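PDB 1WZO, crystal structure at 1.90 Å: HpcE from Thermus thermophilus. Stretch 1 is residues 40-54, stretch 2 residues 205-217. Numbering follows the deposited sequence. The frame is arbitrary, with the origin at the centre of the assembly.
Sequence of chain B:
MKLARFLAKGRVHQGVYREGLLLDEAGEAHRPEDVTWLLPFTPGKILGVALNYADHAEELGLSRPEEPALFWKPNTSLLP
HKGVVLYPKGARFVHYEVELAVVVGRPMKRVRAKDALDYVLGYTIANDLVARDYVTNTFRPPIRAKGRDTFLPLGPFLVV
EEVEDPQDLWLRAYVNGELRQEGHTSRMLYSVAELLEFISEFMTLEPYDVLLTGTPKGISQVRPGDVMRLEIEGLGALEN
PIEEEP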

# COMPACT_ATOMS: atom_id res chain seq x y z
N PRO B 40 14.25 6.43 -5.08
CA PRO B 40 14.97 5.63 -4.08
C PRO B 40 14.08 5.01 -3.00
O PRO B 40 14.51 4.12 -2.28
CB PRO B 40 15.99 6.62 -3.52
CG PRO B 40 15.34 7.96 -3.73
CD PRO B 40 14.76 7.81 -5.12
N PHE B 41 12.84 5.49 -2.90
CA PHE B 41 11.89 4.97 -1.93
C PHE B 41 10.52 5.52 -2.33
O PHE B 41 10.43 6.34 -3.24
CB PHE B 41 12.27 5.43 -0.51
CG PHE B 41 12.22 6.92 -0.30
CD1 PHE B 41 11.05 7.53 0.16
CD2 PHE B 41 13.31 7.72 -0.61
CE1 PHE B 41 10.98 8.92 0.30
CE2 PHE B 41 13.25 9.11 -0.47
CZ PHE B 41 12.08 9.71 -0.02
N THR B 42 9.47 5.06 -1.67
CA THR B 42 8.13 5.55 -1.98
C THR B 42 7.75 6.59 -0.94
O THR B 42 7.47 6.27 0.22
CB THR B 42 7.11 4.40 -1.98
OG1 THR B 42 7.49 3.44 -2.97
CG2 THR B 42 5.71 4.93 -2.33
N PRO B 43 7.74 7.88 -1.33
CA PRO B 43 7.39 8.96 -0.41
C PRO B 43 5.95 8.92 0.08
O PRO B 43 5.05 8.47 -0.63
CB PRO B 43 7.66 10.22 -1.24
CG PRO B 43 8.65 9.79 -2.26
CD PRO B 43 8.17 8.41 -2.64
N GLY B 44 5.76 9.38 1.31
CA GLY B 44 4.43 9.47 1.88
C GLY B 44 4.06 10.88 1.45
O GLY B 44 4.13 11.20 0.26
N LYS B 45 3.69 11.74 2.39
CA LYS B 45 3.34 13.11 2.04
C LYS B 45 4.60 13.97 1.97
O LYS B 45 5.57 13.75 2.69
CB LYS B 45 2.36 13.71 3.05
CG LYS B 45 2.74 13.55 4.52
CD LYS B 45 1.68 14.20 5.41
CE LYS B 45 1.97 13.99 6.91
NZ LYS B 45 1.93 12.55 7.29
N ILE B 46 4.55 14.96 1.08
CA ILE B 46 5.67 15.86 0.84
C ILE B 46 5.29 17.31 1.09
O ILE B 46 4.35 17.83 0.48
CB ILE B 46 6.12 15.75 -0.63
CG1 ILE B 46 6.38 14.28 -0.99
CG2 ILE B 46 7.38 16.60 -0.87
CD1 ILE B 46 6.45 14.02 -2.50
N LEU B 47 6.03 17.97 1.99
CA LEU B 47 5.80 19.38 2.29
C LEU B 47 7.04 20.18 1.95
O LEU B 47 8.16 19.71 2.17
CB LEU B 47 5.48 19.60 3.77
CG LEU B 47 4.18 19.03 4.33
CD1 LEU B 47 4.40 17.58 4.72
CD2 LEU B 47 3.76 19.83 5.55
N GLY B 48 6.85 21.38 1.41
CA GLY B 48 7.97 22.23 1.08
C GLY B 48 7.83 23.53 1.86
O GLY B 48 6.78 23.78 2.46
N VAL B 49 8.88 24.34 1.86
CA VAL B 49 8.84 25.62 2.57
C VAL B 49 9.25 26.68 1.58
O VAL B 49 10.27 26.55 0.91
CB VAL B 49 9.81 25.64 3.76
CG1 VAL B 49 9.58 26.88 4.61
CG2 VAL B 49 9.62 24.39 4.60
N ALA B 50 8.45 27.73 1.46
CA ALA B 50 8.76 28.81 0.53
C ALA B 50 9.55 29.88 1.27
O ALA B 50 9.48 29.98 2.50
CB ALA B 50 7.47 29.41 -0.03
N LEU B 51 10.31 30.67 0.52
CA LEU B 51 11.11 31.75 1.09
C LEU B 51 11.89 31.32 2.33
O LEU B 51 11.73 31.92 3.40
CB LEU B 51 10.20 32.93 1.46
CG LEU B 51 9.27 33.49 0.38
CD1 LEU B 51 8.54 34.71 0.95
CD2 LEU B 51 10.06 33.87 -0.87
N ASN B 52 12.72 30.29 2.20
CA ASN B 52 13.51 29.82 3.33
C ASN B 52 15.00 30.13 3.20
O ASN B 52 15.82 29.59 3.94
CB ASN B 52 13.32 28.31 3.54
CG ASN B 52 13.79 27.86 4.90
OD1 ASN B 52 13.54 28.52 5.90
ND2 ASN B 52 14.47 26.71 4.95
N TYR B 53 15.36 30.99 2.25
CA TYR B 53 16.76 31.37 2.07
C TYR B 53 16.90 32.88 1.91
O TYR B 53 15.99 33.55 1.45
CB TYR B 53 17.38 30.69 0.85
CG TYR B 53 17.83 29.27 1.09
CD1 TYR B 53 16.94 28.21 1.00
CD2 TYR B 53 19.17 29.00 1.41
CE1 TYR B 53 17.36 26.90 1.23
CE2 TYR B 53 19.60 27.69 1.64
CZ TYR B 53 18.69 26.65 1.55
OH TYR B 53 19.11 25.35 1.78
N ALA B 54 18.07 33.38 2.31
CA ALA B 54 18.38 34.80 2.21
C ALA B 54 18.33 35.26 0.75
O ALA B 54 17.47 36.04 0.36
CB ALA B 54 19.76 35.07 2.79
N LEU B 205 4.16 13.27 11.31
CA LEU B 205 4.96 12.90 10.14
C LEU B 205 5.28 11.42 10.29
O LEU B 205 5.65 10.96 11.37
CB LEU B 205 6.25 13.72 10.06
CG LEU B 205 6.06 15.23 9.88
CD1 LEU B 205 7.41 15.92 9.82
CD2 LEU B 205 5.26 15.50 8.60
N GLU B 206 5.12 10.67 9.21
CA GLU B 206 5.35 9.24 9.24
C GLU B 206 6.60 8.86 8.46
O GLU B 206 7.08 9.65 7.64
CB GLU B 206 4.12 8.53 8.65
CG GLU B 206 2.80 9.01 9.26
CD GLU B 206 1.57 8.46 8.56
OE1 GLU B 206 1.55 8.44 7.31
OE2 GLU B 206 0.61 8.07 9.25
N PRO B 207 7.14 7.66 8.70
CA PRO B 207 8.34 7.22 7.98
C PRO B 207 8.11 7.35 6.47
O PRO B 207 7.06 6.97 5.96
CB PRO B 207 8.49 5.76 8.41
CG PRO B 207 7.99 5.79 9.83
CD PRO B 207 6.74 6.66 9.71
N TYR B 208 9.10 7.91 5.79
CA TYR B 208 9.09 8.15 4.35
C TYR B 208 8.38 9.42 3.90
O TYR B 208 8.27 9.69 2.70
CB TYR B 208 8.58 6.92 3.59
CG TYR B 208 9.52 5.75 3.78
CD1 TYR B 208 9.14 4.62 4.50
CD2 TYR B 208 10.84 5.82 3.32
CE1 TYR B 208 10.04 3.58 4.76
CE2 TYR B 208 11.75 4.79 3.58
CZ TYR B 208 11.35 3.68 4.30
OH TYR B 208 12.24 2.67 4.57
N ASP B 209 7.90 10.21 4.86
CA ASP B 209 7.29 11.49 4.51
C ASP B 209 8.51 12.33 4.14
O ASP B 209 9.63 12.05 4.60
CB ASP B 209 6.57 12.12 5.70
CG ASP B 209 5.15 11.58 5.87
OD1 ASP B 209 4.69 10.84 4.98
OD2 ASP B 209 4.50 11.92 6.88
N VAL B 210 8.32 13.36 3.33
CA VAL B 210 9.45 14.18 2.88
C VAL B 210 9.30 15.68 3.12
O VAL B 210 8.21 16.24 2.93
CB VAL B 210 9.71 13.96 1.37
CG1 VAL B 210 10.84 14.87 0.87
CG2 VAL B 210 10.04 12.49 1.10
N LEU B 211 10.39 16.32 3.52
CA LEU B 211 10.41 17.75 3.75
C LEU B 211 11.38 18.38 2.76
O LEU B 211 12.55 17.98 2.69
CB LEU B 211 10.87 18.07 5.18
CG LEU B 211 11.22 19.53 5.48
CD1 LEU B 211 9.98 20.41 5.35
CD2 LEU B 211 11.79 19.63 6.89
N LEU B 212 10.88 19.34 1.98
CA LEU B 212 11.70 20.06 1.01
C LEU B 212 12.07 21.34 1.76
O LEU B 212 11.19 22.05 2.26
CB LEU B 212 10.88 20.38 -0.25
CG LEU B 212 10.29 19.16 -0.95
CD1 LEU B 212 9.52 19.60 -2.19
CD2 LEU B 212 11.40 18.18 -1.32
N THR B 213 13.36 21.63 1.82
CA THR B 213 13.82 22.77 2.60
C THR B 213 13.98 24.13 1.93
O THR B 213 14.45 25.08 2.56
CB THR B 213 15.13 22.39 3.31
OG1 THR B 213 16.10 21.97 2.33
CG2 THR B 213 14.88 21.22 4.27
N GLY B 214 13.58 24.25 0.67
CA GLY B 214 13.67 25.53 -0.01
C GLY B 214 14.92 25.70 -0.84
O GLY B 214 15.76 24.80 -0.92
N THR B 215 15.06 26.88 -1.44
CA THR B 215 16.22 27.17 -2.28
C THR B 215 16.48 28.67 -2.38
O THR B 215 15.56 29.48 -2.22
CB THR B 215 16.00 26.63 -3.72
OG1 THR B 215 17.26 26.46 -4.37
CG2 THR B 215 15.14 27.59 -4.53
N PRO B 216 17.74 29.06 -2.61
CA PRO B 216 18.06 30.49 -2.73
C PRO B 216 17.74 30.95 -4.15
O PRO B 216 17.76 30.15 -5.08
CB PRO B 216 19.56 30.52 -2.45
CG PRO B 216 20.03 29.21 -3.02
CD PRO B 216 18.96 28.24 -2.54
N LYS B 217 17.40 32.22 -4.32
CA LYS B 217 17.09 32.74 -5.65
C LYS B 217 18.35 32.67 -6.51
O LYS B 217 19.46 32.79 -6.01
CB LYS B 217 16.63 34.20 -5.59
CG LYS B 217 15.24 34.41 -5.00
CD LYS B 217 14.85 35.89 -5.09
CE LYS B 217 13.51 36.17 -4.44
NZ LYS B 217 13.16 37.62 -4.48
O HOH W 1 12.38 28.42 0.06
O HOH W 2 17.50 23.53 0.65
O HOH W 3 13.77 30.95 -0.58

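Residues at least 158 positions apart in sequence touch here, on neighbouring parallel strands, one starting at I46 and the other spanning V210 to L212, and contacts before and after the strands extend the pairing. L205 opens stretch 2 from the side: L205 CD2 lies 4.0 Å from K45 CE, so the aliphatic part of the lysine has an apolar neighbour, while its charged end is engaged by D209. E206 begins a type II turn that runs to D209, closed by D209 N to E206 O at 3.0 Å. Its carboxylate stays near the lysine without a salt bridge, E206 OE1 being 4.1 Å from K45 NZ.

Y208, at phi 83°, carries the turn round and points its side chain toward stretch 1. Its ring meets F41 obliquely (Y208 CD2 to F41 CD1, 3.6 Å), while Y208 O accepts a hydrogen bond from G44 N at 2.9 Å.

D209 is the polar hub. D209 OD1 accepts from K45 N at 2.9 Å; D209 OD2 accepts from E206 N at 2.7 Å and forms a salt bridge with K45 NZ, also 2.7 Å. One carboxylate thus fastens the turn, the opposing backbone and the opposing charge. G44 makes room for it: a CB there would fall 2.3 Å from D209 OD1, a clash.

From V210 the parallel ladder takes over. V210 N donates to K45 O (2.9 Å) and V210 O accepts from L47 N (2.9 Å), so the valine backbone straddles I46. V210 CG2 packs at the edge of the F41 ring, 3.6 Å from F41 CZ, and V210 CB lies 4.1 Å from I46 CG1. L211 turns to the other face with L47, and L211 CD1 reaches V49 CG2 at 4.1 Å. L212 returns to the face of V210 and I46, setting L212 CG 3.9 Å from I46 CG2, while L212 N donates to L47 O at 2.8 Å.

Past the strand, T213 has its CA-to-CB bond pointing away, and its backbone makes the direct bond: T213 O accepts from N52 ND2 at 2.9 Å. G214 follows with phi 95°, where a CB would jam against the preceding carbonyl and also sit 3.0 Å from N52 CB. A water donates to both T213 OG1 and G214 O, 2.7 Å from each, and lies 2.7 Å from Y53 OH. A second water bridges T215 O (2.8 Å) and Y53 N (3.2 Å). P216 closes the contact, placing P216 CD over one face of the Y53 ring, 3.9 Å from Y53 CG, in a CH-pi interaction only 10° off the ring normal.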